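Local coordinates for protein beta-1,4-galactanase (Thielavia heterothallica, PDB 1HJS) that hydrolyses the beta-1,4-galactosidic linkages of type I arabinogalactans as a family 53 glycoside hydrolase with a TIM-barrel fold, at residues 42-47 / 74-79; 183-188 / 227-232; 238-243 / 287-292. All coordinates share one frame; numbering follows the deposited sequence. Where two conformers were deposited one is given.

Followed from the N terminus, the three contacts come in series: each loop closes before the next opens, so none nest or cross. Contact 1 closes a loop of 26 residues that holds helix 59-71 and pairs the second and third strands of the eight-stranded parallel barrel. Contact 2 spans 38 residues, including strand 208-212, and joins two helices outside the barrel, 185-196 and 223-237. Contact 3 spans 43 residues with helix 270-285 and pairs the last two strands. Contacts 2 and 3 touch: Leu-230 packs on Val-287 and Ile-241, and Asp-231 on Val-287. Contacts 1 and 3 belong to one sheet, their centres about 17 Å apart.

Contact 1: residues 42-47 / 74-79; sequences NTVRQR and LGVYID. With SO4 (sulfate ion), chain H.
Arg-45 and Tyr-77 lie side by side on neighbouring parallel strands, pointing the same way into the barrel interior. Both put CG anti to the backbone N, and the arginine chain stays extended as far as NE, so that its aliphatic part runs across the tyrosine face. Arg-45 CG sits 3.6 Å from the centroid of the Tyr-77 ring, almost on its normal, a CH-pi contact. Farther out, NE donates a nearly straight bond of 3.2 Å (174°) to Tyr-77 OH, which lies in the guanidinium plane; that plane stands 78° from the ring. Asp-79, side by side with Arg-45 and pointing the same way, sets OD2 over one guanidinium face, 3.1 Å from Arg-45 NH2, a salt bridge of charges alone with no N-H aimed at the oxygen. Water 1 links NH2 to Tyr-77 OH.

On the opposite face of the sheet, Val-44 CG1 meets Leu-74 CD1 at 3.7 Å, the two side chains crossing at about a right angle, while helix 59-71 covers Val-44 and Val-76. This is the packing of a right-handed beta-alpha-beta crossover. Five backbone hydrogen bonds keep the strands in register, among them Tyr-77 N to Val-44 O at 2.8 Å.

Arg-45 NH1 also pairs with Asp-8, and NH2 with Glu-245, the probable nucleophile. In salt bridges with three carboxylates and bonded to Tyr-77 OH, the guanidinium is likely to remain charged and would probably help to keep Glu-245 ionised.

Contact 2: residues 183-188 / 227-232; sequences WDWGTQ and KSSLDN
Two helices of the outer layer of the TIM barrel meet here, the first turn of helix 185-196 lying against the middle of helix 223-237. The nearest backbone approach is Trp-185 to Ser-229, whose CA atoms are 4.6 Å apart, and the side chains of both residues start out toward the other segment.

Trp-185 holds CG anti to its backbone N (chi1 165°), which carries the indole toward helix 223-237; the turn about chi2 presents one face. Asn-232 instead holds CG anti to the carbonyl carbon, beside the backbone N, and covers that face with two groups. Its CB stands 3.3 Å from the centroid of the six-membered ring, 4° off the normal, a well-centred CH-pi contact. Its amide continues over the five-membered ring, ND2 lying 3.5 Å from Trp-185 CD1, with the amide and indole planes 65° apart. The amide therefore stands steeply over the indole instead of stacking flat upon it. Met-233 and Thr-236, on the same helix as Asn-232, also touch the tryptophan.

Ser-229 carries the closest packing near the backbone. With OG anti to its N, the hydroxyl oxygen reaches 3.4 Å from Trp-185 CA, and its hydrogen-bond partner is the carbonyl of Gly-182, just ahead of the segment. Gln-188, with CG anti to its carbonyl carbon, brings that CG alongside the same hydroxyl; the chain then bends at chi2.

The start of helix 185-196 is fixed by Asp-184 at the N-cap. Its carboxylate binds Thr-187 through both oxygens: OD1 accepts a weak capping bond from the backbone N, while OD2 receives the hydroxyl OG1 at 2.6 Å, met from above the carboxylate plane.

Contact 3: residues 238-243 / 287-292; sequences NKEIAV and VSRGVG
The last two strands of the TIM barrel, 240-245 and 290-296, run parallel here and are joined across a beta bulge. Ile-241 bridges Gly-290 and Ala-242 bridges Gly-292, so the register slips by one residue. Ile-241 O receives Val-291 N at 2.8 Å, nearly along the C=O axis; Ile-241 N gives a bond to Arg-289 O before the bulge, and Val-243 N one to Gly-292 O after it.

Arg-289 has the most surface of any residue here covered by the other segment. Its chain bends at chi3 (94°) and crosses Asn-238 at about a right angle, sending NH1 to Asn-238 O at 2.6 Å. That acceptor lies in the guanidinium plane, and the donor in the carbonyl plane. Asn-238 ND2 packs on Arg-289 CD, while Glu-240 CG lies over the centre of one guanidinium face. The extended Glu-240 chain also crosses Val-291, with OE2 3.8 Å from Val-291 CG1. Its OE1 is held by a salt bridge to Lys-174. An alanine at Glu-240 would lose the carboxylate that pairs with Lys-174 and the CG covering the guanidinium, and would probably leave Arg-289 and Val-291 less firmly packed. On the apolar side, Ile-241 CD1 meets Val-287 CG1 at 4.0 Å. Water 2 bridges the segments directly, donating to Lys-239 O at 2.8 Å and to Ser-288 O at 2.6 Å.

Farther out, Val-287 is positioned by Leu-230 and Ala-234 of helix 223-237, against which it rests. Arg-289 is presented, with positive phi (67°), by a type II turn from Val-287 to Gly-290, closed by Gly-290 N donating to Val-287 O at 2.9 Å.

Contact 1: residues 42-47 / 74-79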
ATOM      1  N   ASN A  42      -1.789  -5.606  12.934  1.00 12.56           N
ATOM      2  CA  ASN A  42      -2.059  -7.019  12.664  1.00 12.49           C
ATOM      3  C   ASN A  42      -1.705  -7.415  11.234  1.00 12.49           C
ATOM      4  O   ASN A  42      -1.801  -8.583  10.860  1.00 12.40           O
ATOM      5  CB  ASN A  42      -3.525  -7.372  12.967  1.00 13.08           C
ATOM      6  CG  ASN A  42      -4.514  -6.755  11.981  1.00 12.81           C
ATOM      7  OD1 ASN A  42      -4.136  -6.097  11.009  1.00 13.82           O
ATOM      8  ND2 ASN A  42      -5.796  -6.979  12.230  1.00 13.67           N
ATOM      9  N   THR A  43      -1.258  -6.441  10.446  1.00 12.20           N
ATOM     10  CA  THR A  43      -0.900  -6.699   9.057  1.00 11.74           C
ATOM     11  C   THR A  43       0.191  -5.747   8.591  1.00 11.81           C
ATOM     12  O   THR A  43       0.164  -4.559   8.910  1.00 10.90           O
ATOM     13  CB  THR A  43      -2.114  -6.500   8.117  1.00 12.39           C
ATOM     14  OG1 THR A  43      -3.260  -7.175   8.653  1.00 12.73           O
ATOM     15  CG2 THR A  43      -1.805  -7.051   6.722  1.00 11.45           C
ATOM     16  N   VAL A  44       1.153  -6.272   7.842  1.00 11.22           N
ATOM     17  CA  VAL A  44       2.210  -5.433   7.311  1.00 10.97           C
ATOM     18  C   VAL A  44       2.180  -5.492   5.792  1.00 11.20           C
ATOM     19  O   VAL A  44       1.967  -6.552   5.194  1.00 11.71           O
ATOM     20  CB  VAL A  44       3.620  -5.844   7.817  1.00 11.31           C
ATOM     21  CG1 VAL A  44       3.746  -5.525   9.300  1.00 11.13           C
ATOM     22  CG2 VAL A  44       3.871  -7.327   7.550  1.00 11.51           C
ATOM     23  N   ARG A  45       2.373  -4.331   5.180  1.00 10.60           N
ATOM     24  CA  ARG A  45       2.387  -4.190   3.733  1.00 10.44           C
ATOM     25  C   ARG A  45       3.847  -4.163   3.284  1.00 10.08           C
ATOM     26  O   ARG A  45       4.700  -3.578   3.961  1.00 10.11           O
ATOM     27  CB  ARG A  45       1.682  -2.882   3.363  1.00 10.43           C
ATOM     28  CG  ARG A  45       1.545  -2.579   1.872  1.00 11.04           C
ATOM     29  CD  ARG A  45       0.770  -1.272   1.754  1.00 11.79           C
ATOM     30  NE  ARG A  45       0.454  -0.836   0.396  1.00 11.17           N
ATOM     31  CZ  ARG A  45       1.113   0.120  -0.251  1.00 11.50           C
ATOM     32  NH1 ARG A  45       2.146   0.730   0.322  1.00 10.47           N
ATOM     33  NH2 ARG A  45       0.688   0.525  -1.444  1.00 10.74           N
ATOM     34  N   GLN A  46       4.132  -4.791   2.147  1.00  9.86           N
ATOM     35  CA  GLN A  46       5.493  -4.856   1.622  1.00  9.90           C
ATOM     36  C   GLN A  46       5.518  -4.662   0.106  1.00 10.41           C
ATOM     37  O   GLN A  46       4.767  -5.316  -0.626  1.00 10.10           O
ATOM     38  CB  GLN A  46       6.115  -6.216   1.968  1.00  9.93           C
ATOM     39  CG  GLN A  46       6.090  -6.541   3.455  1.00  9.92           C
ATOM     40  CD  GLN A  46       6.659  -7.912   3.775  1.00 10.49           C
ATOM     41  OE1 GLN A  46       6.626  -8.348   4.924  1.00 11.16           O
ATOM     42  NE2 GLN A  46       7.182  -8.596   2.760  1.00  8.88           N
ATOM     43  N   ARG A  47       6.377  -3.766  -0.369  1.00 10.16           N
ATOM     44  CA  ARG A  47       6.479  -3.531  -1.803  1.00 10.40           C
ATOM     45  C   ARG A  47       7.410  -4.558  -2.427  1.00 10.81           C
ATOM     46  O   ARG A  47       8.472  -4.864  -1.883  1.00 10.88           O
ATOM     47  CB  ARG A  47       6.995  -2.114  -2.098  1.00 10.24           C
ATOM     48  CG  ARG A  47       8.268  -1.723  -1.358  1.00  9.47           C
ATOM     49  CD  ARG A  47       8.758  -0.338  -1.789  1.00 10.27           C
ATOM     50  NE  ARG A  47       9.804   0.171  -0.903  1.00  9.81           N
ATOM     51  CZ  ARG A  47       9.576   0.764   0.267  1.00 10.38           C
ATOM     52  NH1 ARG A  47       8.334   0.941   0.698  1.00  9.95           N
ATOM     53  NH2 ARG A  47      10.595   1.156   1.024  1.00 10.69           N
ATOM     54  N   LEU A  74       1.750 -11.518  12.425  1.00 14.36           N
ATOM     55  CA  LEU A  74       1.242 -10.487  11.524  1.00 14.13           C
ATOM     56  C   LEU A  74       0.916 -11.017  10.134  1.00 13.77           C
ATOM     57  O   LEU A  74       1.664 -11.814   9.578  1.00 13.78           O
ATOM     58  CB  LEU A  74       2.271  -9.360  11.391  1.00 13.76           C
ATOM     59  CG  LEU A  74       2.732  -8.653  12.668  1.00 14.27           C
ATOM     60  CD1 LEU A  74       3.872  -7.688  12.348  1.00 13.72           C
ATOM     61  CD2 LEU A  74       1.559  -7.909  13.287  1.00 14.01           C
ATOM     62  N   GLY A  75      -0.206 -10.567   9.580  1.00 13.77           N
ATOM     63  CA  GLY A  75      -0.577 -10.981   8.238  1.00 13.26           C
ATOM     64  C   GLY A  75       0.282 -10.193   7.265  1.00 12.97           C
ATOM     65  O   GLY A  75       0.857  -9.169   7.635  1.00 12.88           O
ATOM     66  N   VAL A  76       0.376 -10.654   6.024  1.00 12.61           N
ATOM     67  CA  VAL A  76       1.193  -9.969   5.031  1.00 12.65           C
ATOM     68  C   VAL A  76       0.399  -9.522   3.805  1.00 12.43           C
ATOM     69  O   VAL A  76      -0.388 -10.281   3.241  1.00 12.38           O
ATOM     70  CB  VAL A  76       2.369 -10.864   4.580  1.00 13.10           C
ATOM     71  CG1 VAL A  76       3.203 -10.153   3.514  1.00 14.23           C
ATOM     72  CG2 VAL A  76       3.236 -11.211   5.785  1.00 13.92           C
ATOM     73  N   TYR A  77       0.627  -8.275   3.410  1.00 11.99           N
ATOM     74  CA  TYR A  77      -0.020  -7.656   2.260  1.00 11.74           C
ATOM     75  C   TYR A  77       1.104  -7.399   1.255  1.00 11.75           C
ATOM     76  O   TYR A  77       1.967  -6.549   1.472  1.00 11.29           O
ATOM     77  CB  TYR A  77      -0.698  -6.356   2.735  1.00 11.68           C
ATOM     78  CG  TYR A  77      -1.133  -5.313   1.708  1.00 11.18           C
ATOM     79  CD1 TYR A  77      -0.865  -5.444   0.344  1.00 10.90           C
ATOM     80  CD2 TYR A  77      -1.758  -4.140   2.140  1.00 11.75           C
ATOM     81  CE1 TYR A  77      -1.202  -4.415  -0.566  1.00 12.03           C
ATOM     82  CE2 TYR A  77      -2.093  -3.120   1.253  1.00 11.38           C
ATOM     83  CZ  TYR A  77      -1.809  -3.257  -0.091  1.00 11.53           C
ATOM     84  OH  TYR A  77      -2.083  -2.206  -0.933  1.00 12.29           O
ATOM     85  N   ILE A  78       1.107  -8.169   0.174  1.00 11.05           N
ATOM     86  CA  ILE A  78       2.119  -8.036  -0.868  1.00 11.37           C
ATOM     87  C   ILE A  78       1.674  -7.016  -1.913  1.00 10.99           C
ATOM     88  O   ILE A  78       0.601  -7.135  -2.498  1.00 10.48           O
ATOM     89  CB  ILE A  78       2.381  -9.392  -1.570  1.00 11.64           C
ATOM     90  CG1 ILE A  78       3.093 -10.346  -0.606  1.00 11.27           C
ATOM     91  CG2 ILE A  78       3.199  -9.182  -2.842  1.00 10.44           C
ATOM     92  CD1 ILE A  78       4.503  -9.915  -0.222  1.00 11.41           C
ATOM     93  N   ASP A  79       2.515  -6.016  -2.143  1.00 10.92           N
ATOM     94  CA  ASP A  79       2.225  -4.966  -3.111  1.00 10.70           C
ATOM     95  C   ASP A  79       3.166  -5.078  -4.305  1.00 10.26           C
ATOM     96  O   ASP A  79       4.298  -4.610  -4.256  1.00  9.29           O
ATOM     97  CB  ASP A  79       2.372  -3.597  -2.431  1.00 11.63           C
ATOM     98  CG  ASP A  79       2.253  -2.429  -3.402  1.00 12.41           C
ATOM     99  OD1 ASP A  79       1.773  -2.618  -4.538  1.00 12.50           O
ATOM    100  OD2 ASP A  79       2.633  -1.306  -3.008  1.00 13.22           O
TER
HETATM  101  S   SO4 H 703      -7.233  -8.954  15.282  1.00 57.00           S
HETATM  102  O1  SO4 H 703      -8.272  -9.544  16.379  1.00 57.37           O
HETATM  103  O2  SO4 H 703      -8.068  -8.283  14.308  1.00 57.12           O
HETATM  104  O3  SO4 H 703      -6.380  -8.161  15.863  1.00 57.19           O
HETATM  105  O4  SO4 H 703      -6.673 -10.141  14.692  1.00 57.45           O
HETATM  106  O   HOH W   1      -0.841  -1.536  -3.135  1.00 10.84           O

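Contact 2: residues 183-188 / 227-232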
ATOM      1  N   TRP A 183      -9.425  10.471  -2.418  1.00 12.96           N
ATOM      2  CA  TRP A 183     -10.416  11.529  -2.243  1.00 13.72           C
ATOM      3  C   TRP A 183     -11.020  11.990  -3.566  1.00 13.77           C
ATOM      4  O   TRP A 183     -12.063  12.642  -3.582  1.00 14.27           O
ATOM      5  CB  TRP A 183      -9.771  12.739  -1.564  1.00 14.37           C
ATOM      6  CG  TRP A 183      -8.526  13.200  -2.267  1.00 15.09           C
ATOM      7  CD1 TRP A 183      -7.242  12.813  -1.997  1.00 14.55           C
ATOM      8  CD2 TRP A 183      -8.450  14.085  -3.392  1.00 15.15           C
ATOM      9  NE1 TRP A 183      -6.375  13.401  -2.883  1.00 15.12           N
ATOM     10  CE2 TRP A 183      -7.087  14.189  -3.749  1.00 15.54           C
ATOM     11  CE3 TRP A 183      -9.401  14.801  -4.133  1.00 16.61           C
ATOM     12  CZ2 TRP A 183      -6.649  14.980  -4.816  1.00 15.96           C
ATOM     13  CZ3 TRP A 183      -8.962  15.591  -5.199  1.00 16.61           C
ATOM     14  CH2 TRP A 183      -7.597  15.672  -5.526  1.00 16.63           C
ATOM     15  N   ASP A 184     -10.353  11.656  -4.666  1.00 13.97           N
ATOM     16  CA  ASP A 184     -10.789  12.067  -6.002  1.00 14.64           C
ATOM     17  C   ASP A 184     -11.762  11.081  -6.644  1.00 14.72           C
ATOM     18  O   ASP A 184     -11.355  10.232  -7.439  1.00 14.41           O
ATOM     19  CB  ASP A 184      -9.558  12.244  -6.897  1.00 14.60           C
ATOM     20  CG  ASP A 184      -9.889  12.863  -8.242  1.00 16.24           C
ATOM     21  OD1 ASP A 184     -11.082  13.071  -8.538  1.00 15.33           O
ATOM     22  OD2 ASP A 184      -8.938  13.139  -9.008  1.00 17.06           O
ATOM     23  N   TRP A 185     -13.043  11.204  -6.306  1.00 14.83           N
ATOM     24  CA  TRP A 185     -14.068  10.320  -6.855  1.00 15.21           C
ATOM     25  C   TRP A 185     -14.084  10.333  -8.383  1.00 15.45           C
ATOM     26  O   TRP A 185     -14.167   9.280  -9.020  1.00 14.87           O
ATOM     27  CB  TRP A 185     -15.455  10.713  -6.321  1.00 15.93           C
ATOM     28  CG  TRP A 185     -16.603  10.104  -7.090  1.00 15.91           C
ATOM     29  CD1 TRP A 185     -17.605  10.778  -7.736  1.00 16.35           C
ATOM     30  CD2 TRP A 185     -16.857   8.708  -7.306  1.00 15.65           C
ATOM     31  NE1 TRP A 185     -18.464   9.887  -8.341  1.00 16.36           N
ATOM     32  CE2 TRP A 185     -18.028   8.610  -8.092  1.00 15.68           C
ATOM     33  CE3 TRP A 185     -16.210   7.528  -6.911  1.00 15.44           C
ATOM     34  CZ2 TRP A 185     -18.565   7.382  -8.489  1.00 15.55           C
ATOM     35  CZ3 TRP A 185     -16.745   6.304  -7.307  1.00 15.16           C
ATOM     36  CH2 TRP A 185     -17.912   6.242  -8.088  1.00 15.52           C
ATOM     37  N   GLY A 186     -14.009  11.526  -8.967  1.00 15.48           N
ATOM     38  CA  GLY A 186     -14.026  11.630 -10.418  1.00 15.27           C
ATOM     39  C   GLY A 186     -13.016  10.717 -11.090  1.00 15.70           C
ATOM     40  O   GLY A 186     -13.328  10.034 -12.068  1.00 15.44           O
ATOM     41  N   THR A 187     -11.800  10.689 -10.558  1.00 15.34           N
ATOM     42  CA  THR A 187     -10.755   9.854 -11.130  1.00 15.79           C
ATOM     43  C   THR A 187     -10.970   8.370 -10.841  1.00 15.07           C
ATOM     44  O   THR A 187     -10.778   7.531 -11.725  1.00 14.29           O
ATOM     45  CB  THR A 187      -9.368  10.301 -10.628  1.00 16.71           C
ATOM     46  OG1 THR A 187      -9.118  11.638 -11.086  1.00 17.54           O
ATOM     47  CG2 THR A 187      -8.276   9.376 -11.160  1.00 17.36           C
ATOM     48  N   GLN A 188     -11.370   8.042  -9.614  1.00 14.82           N
ATOM     49  CA  GLN A 188     -11.624   6.644  -9.266  1.00 14.54           C
ATOM     50  C   GLN A 188     -12.691   6.102 -10.224  1.00 15.01           C
ATOM     51  O   GLN A 188     -12.540   5.028 -10.807  1.00 14.03           O
ATOM     52  CB  GLN A 188     -12.147   6.519  -7.828  1.00 14.18           C
ATOM     53  CG  GLN A 188     -11.193   6.987  -6.720  1.00 13.85           C
ATOM     54  CD  GLN A 188      -9.949   6.120  -6.585  1.00 12.92           C
ATOM     55  OE1 GLN A 188     -10.019   4.893  -6.653  1.00 12.86           O
ATOM     56  NE2 GLN A 188      -8.805   6.759  -6.375  1.00 12.53           N
ATOM     57  N   LYS A 227     -14.491  10.538   2.436  1.00 12.73           N
ATOM     58  CA  LYS A 227     -15.725   9.868   2.823  1.00 13.12           C
ATOM     59  C   LYS A 227     -16.672   9.734   1.636  1.00 13.26           C
ATOM     60  O   LYS A 227     -17.187   8.647   1.364  1.00 13.17           O
ATOM     61  CB  LYS A 227     -16.417  10.643   3.952  1.00 12.88           C
ATOM     62  CG  LYS A 227     -17.853  10.208   4.232  1.00 13.72           C
ATOM     63  CD  LYS A 227     -17.957   8.731   4.600  1.00 13.51           C
ATOM     64  CE  LYS A 227     -19.380   8.375   5.021  1.00 13.94           C
ATOM     65  NZ  LYS A 227     -19.555   6.922   5.307  1.00 13.00           N
ATOM     66  N   SER A 228     -16.887  10.837   0.926  1.00 12.87           N
ATOM     67  CA  SER A 228     -17.786  10.831  -0.225  1.00 13.75           C
ATOM     68  C   SER A 228     -17.296   9.897  -1.330  1.00 13.61           C
ATOM     69  O   SER A 228     -18.077   9.131  -1.898  1.00 13.14           O
ATOM     70  CB  SER A 228     -17.935  12.251  -0.777  1.00 14.22           C
ATOM     71  OG  SER A 228     -18.851  12.275  -1.855  1.00 15.48           O
ATOM     72  N   SER A 229     -16.003   9.963  -1.636  1.00 13.14           N
ATOM     73  CA  SER A 229     -15.426   9.119  -2.681  1.00 13.23           C
ATOM     74  C   SER A 229     -15.547   7.635  -2.333  1.00 13.29           C
ATOM     75  O   SER A 229     -16.027   6.842  -3.137  1.00 13.71           O
ATOM     76  CB  SER A 229     -13.955   9.481  -2.898  1.00 13.11           C
ATOM     77  OG  SER A 229     -13.383   8.711  -3.939  1.00 13.82           O
ATOM     78  N   LEU A 230     -15.115   7.261  -1.133  1.00 13.30           N
ATOM     79  CA  LEU A 230     -15.187   5.863  -0.722  1.00 13.09           C
ATOM     80  C   LEU A 230     -16.635   5.375  -0.727  1.00 12.75           C
ATOM     81  O   LEU A 230     -16.917   4.274  -1.194  1.00 13.10           O
ATOM     82  CB  LEU A 230     -14.558   5.680   0.667  1.00 13.13           C
ATOM     83  CG  LEU A 230     -13.065   6.031   0.767  1.00 12.78           C
ATOM     84  CD1 LEU A 230     -12.537   5.633   2.139  1.00 12.89           C
ATOM     85  CD2 LEU A 230     -12.282   5.313  -0.324  1.00 12.44           C
ATOM     86  N   ASP A 231     -17.554   6.194  -0.222  1.00 12.79           N
ATOM     87  CA  ASP A 231     -18.968   5.820  -0.215  1.00 13.61           C
ATOM     88  C   ASP A 231     -19.434   5.525  -1.642  1.00 13.77           C
ATOM     89  O   ASP A 231     -20.138   4.550  -1.887  1.00 13.94           O
ATOM     90  CB  ASP A 231     -19.825   6.951   0.364  1.00 13.41           C
ATOM     91  CG  ASP A 231     -20.034   6.834   1.873  1.00 14.25           C
ATOM     92  OD1 ASP A 231     -19.546   5.866   2.499  1.00 14.56           O
ATOM     93  OD2 ASP A 231     -20.706   7.722   2.437  1.00 13.97           O
ATOM     94  N   ASN A 232     -19.037   6.378  -2.583  1.00 14.07           N
ATOM     95  CA  ASN A 232     -19.431   6.202  -3.977  1.00 14.29           C
ATOM     96  C   ASN A 232     -18.837   4.934  -4.581  1.00 14.56           C
ATOM     97  O   ASN A 232     -19.505   4.223  -5.337  1.00 13.88           O
ATOM     98  CB  ASN A 232     -19.013   7.420  -4.805  1.00 14.26           C
ATOM     99  CG  ASN A 232     -19.812   8.662  -4.451  1.00 14.30           C
ATOM    100  OD1 ASN A 232     -20.857   8.575  -3.809  1.00 15.16           O
ATOM    101  ND2 ASN A 232     -19.331   9.821  -4.878  1.00 13.76           N
TER

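Contact 3: residues 238-243 / 287-292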
ATOM      1  N   ASN A 238     -19.348  -2.335  -4.784  1.00 16.26           N
ATOM      2  CA  ASN A 238     -19.487  -3.193  -3.606  0.50 16.44           C
ATOM      3  C   ASN A 238     -18.271  -4.073  -3.283  1.00 16.19           C
ATOM      4  O   ASN A 238     -18.426  -5.229  -2.887  1.00 15.98           O
ATOM      5  CB  ASN A 238     -20.724  -4.081  -3.776  0.50 17.02           C
ATOM      6  CG  ASN A 238     -21.084  -4.846  -2.510  0.50 17.46           C
ATOM      7  OD1 ASN A 238     -21.404  -6.033  -2.565  0.50 18.45           O
ATOM      8  ND2 ASN A 238     -21.047  -4.169  -1.370  0.50 17.29           N
ATOM      9  N   LYS A 239     -17.064  -3.530  -3.426  1.00 15.42           N
ATOM     10  CA  LYS A 239     -15.847  -4.288  -3.120  1.00 14.94           C
ATOM     11  C   LYS A 239     -15.347  -3.865  -1.745  1.00 15.13           C
ATOM     12  O   LYS A 239     -15.740  -2.814  -1.243  1.00 14.53           O
ATOM     13  CB  LYS A 239     -14.752  -3.989  -4.153  1.00 15.45           C
ATOM     14  CG  LYS A 239     -15.021  -4.558  -5.537  1.00 16.01           C
ATOM     15  CD  LYS A 239     -15.111  -6.075  -5.482  1.00 17.23           C
ATOM     16  CE  LYS A 239     -15.344  -6.672  -6.857  1.00 17.71           C
ATOM     17  NZ  LYS A 239     -15.436  -8.164  -6.778  1.00 17.71           N
ATOM     18  N   GLU A 240     -14.499  -4.677  -1.120  1.00 15.19           N
ATOM     19  CA  GLU A 240     -13.963  -4.284   0.178  1.00 15.39           C
ATOM     20  C   GLU A 240     -13.057  -3.098  -0.114  1.00 14.33           C
ATOM     21  O   GLU A 240     -12.404  -3.053  -1.153  1.00 14.32           O
ATOM     22  CB  GLU A 240     -13.169  -5.419   0.822  1.00 16.93           C
ATOM     23  CG  GLU A 240     -14.029  -6.600   1.243  1.00 19.36           C
ATOM     24  CD  GLU A 240     -13.361  -7.455   2.307  1.00 20.70           C
ATOM     25  OE1 GLU A 240     -12.170  -7.781   2.143  1.00 21.61           O
ATOM     26  OE2 GLU A 240     -14.032  -7.800   3.305  1.00 22.27           O
ATOM     27  N   ILE A 241     -13.021  -2.140   0.803  1.00 13.50           N
ATOM     28  CA  ILE A 241     -12.236  -0.931   0.602  1.00 12.89           C
ATOM     29  C   ILE A 241     -11.209  -0.664   1.697  1.00 12.78           C
ATOM     30  O   ILE A 241     -11.442  -0.956   2.870  1.00 12.71           O
ATOM     31  CB  ILE A 241     -13.187   0.275   0.487  1.00 13.23           C
ATOM     32  CG1 ILE A 241     -13.997   0.150  -0.805  1.00 14.02           C
ATOM     33  CG2 ILE A 241     -12.414   1.584   0.557  1.00 12.64           C
ATOM     34  CD1 ILE A 241     -15.202   1.052  -0.852  1.00 15.32           C
ATOM     35  N   ALA A 242     -10.071  -0.103   1.304  1.00 12.43           N
ATOM     36  CA  ALA A 242      -9.026   0.210   2.268  1.00 11.97           C
ATOM     37  C   ALA A 242      -8.136   1.366   1.845  1.00 11.53           C
ATOM     38  O   ALA A 242      -7.888   1.586   0.655  1.00 11.34           O
ATOM     39  CB  ALA A 242      -8.161  -1.025   2.521  1.00 12.44           C
ATOM     40  N   VAL A 243      -7.670   2.115   2.836  1.00 10.93           N
ATOM     41  CA  VAL A 243      -6.733   3.199   2.597  1.00 10.17           C
ATOM     42  C   VAL A 243      -5.437   2.436   2.832  1.00  9.69           C
ATOM     43  O   VAL A 243      -5.139   2.047   3.961  1.00  9.26           O
ATOM     44  CB  VAL A 243      -6.884   4.326   3.637  1.00  9.49           C
ATOM     45  CG1 VAL A 243      -5.707   5.292   3.530  1.00  9.19           C
ATOM     46  CG2 VAL A 243      -8.197   5.079   3.398  1.00  9.52           C
ATOM     47  N   VAL A 287     -17.682   3.349   5.950  1.00 13.45           N
ATOM     48  CA  VAL A 287     -17.989   2.994   4.572  1.00 13.12           C
ATOM     49  C   VAL A 287     -18.385   1.528   4.468  1.00 13.58           C
ATOM     50  O   VAL A 287     -17.840   0.679   5.170  1.00 13.08           O
ATOM     51  CB  VAL A 287     -16.768   3.253   3.657  1.00 12.93           C
ATOM     52  CG1 VAL A 287     -17.075   2.820   2.221  1.00 12.82           C
ATOM     53  CG2 VAL A 287     -16.409   4.726   3.692  1.00 12.77           C
ATOM     54  N   SER A 288     -19.350   1.239   3.602  1.00 13.78           N
ATOM     55  CA  SER A 288     -19.790  -0.134   3.404  1.00 14.19           C
ATOM     56  C   SER A 288     -18.590  -0.971   2.957  1.00 14.06           C
ATOM     57  O   SER A 288     -17.982  -0.704   1.923  1.00 13.80           O
ATOM     58  CB  SER A 288     -20.895  -0.193   2.344  1.00 14.86           C
ATOM     59  OG  SER A 288     -21.312  -1.530   2.126  1.00 15.24           O
ATOM     60  N   ARG A 289     -18.259  -1.979   3.755  1.00 14.38           N
ATOM     61  CA  ARG A 289     -17.135  -2.865   3.481  1.00 14.70           C
ATOM     62  C   ARG A 289     -15.776  -2.173   3.580  1.00 14.00           C
ATOM     63  O   ARG A 289     -14.812  -2.613   2.948  1.00 14.03           O
ATOM     64  CB  ARG A 289     -17.276  -3.510   2.098  1.00 16.42           C
ATOM     65  CG  ARG A 289     -18.642  -4.129   1.840  1.00 19.44           C
ATOM     66  CD  ARG A 289     -18.606  -5.031   0.621  1.00 22.06           C
ATOM     67  NE  ARG A 289     -18.360  -6.418   0.997  1.00 25.73           N
ATOM     68  CZ  ARG A 289     -18.078  -7.397   0.140  1.00 27.59           C
ATOM     69  NH1 ARG A 289     -17.993  -7.149  -1.161  1.00 28.15           N
ATOM     70  NH2 ARG A 289     -17.894  -8.634   0.586  1.00 28.14           N
ATOM     71  N   GLY A 290     -15.707  -1.086   4.348  1.00 12.79           N
ATOM     72  CA  GLY A 290     -14.436  -0.400   4.547  1.00 12.35           C
ATOM     73  C   GLY A 290     -13.746  -1.276   5.575  1.00 12.83           C
ATOM     74  O   GLY A 290     -14.213  -1.373   6.716  1.00 12.19           O
ATOM     75  N   VAL A 291     -12.640  -1.910   5.199  1.00 12.21           N
ATOM     76  CA  VAL A 291     -11.990  -2.835   6.117  1.00 11.99           C
ATOM     77  C   VAL A 291     -10.540  -2.616   6.528  1.00 12.12           C
ATOM     78  O   VAL A 291     -10.037  -3.349   7.381  1.00 11.59           O
ATOM     79  CB  VAL A 291     -12.082  -4.264   5.559  1.00 12.31           C
ATOM     80  CG1 VAL A 291     -13.531  -4.649   5.361  1.00 12.80           C
ATOM     81  CG2 VAL A 291     -11.332  -4.349   4.237  1.00 11.82           C
ATOM     82  N   GLY A 292      -9.855  -1.638   5.952  1.00 11.80           N
ATOM     83  CA  GLY A 292      -8.465  -1.474   6.342  1.00 12.14           C
ATOM     84  C   GLY A 292      -7.814  -0.113   6.210  1.00 12.10           C
ATOM     85  O   GLY A 292      -8.275   0.758   5.469  1.00 12.31           O
TER
HETATM   86  O   HOH W   2     -18.137  -1.592  -0.554  1.00 20.06           O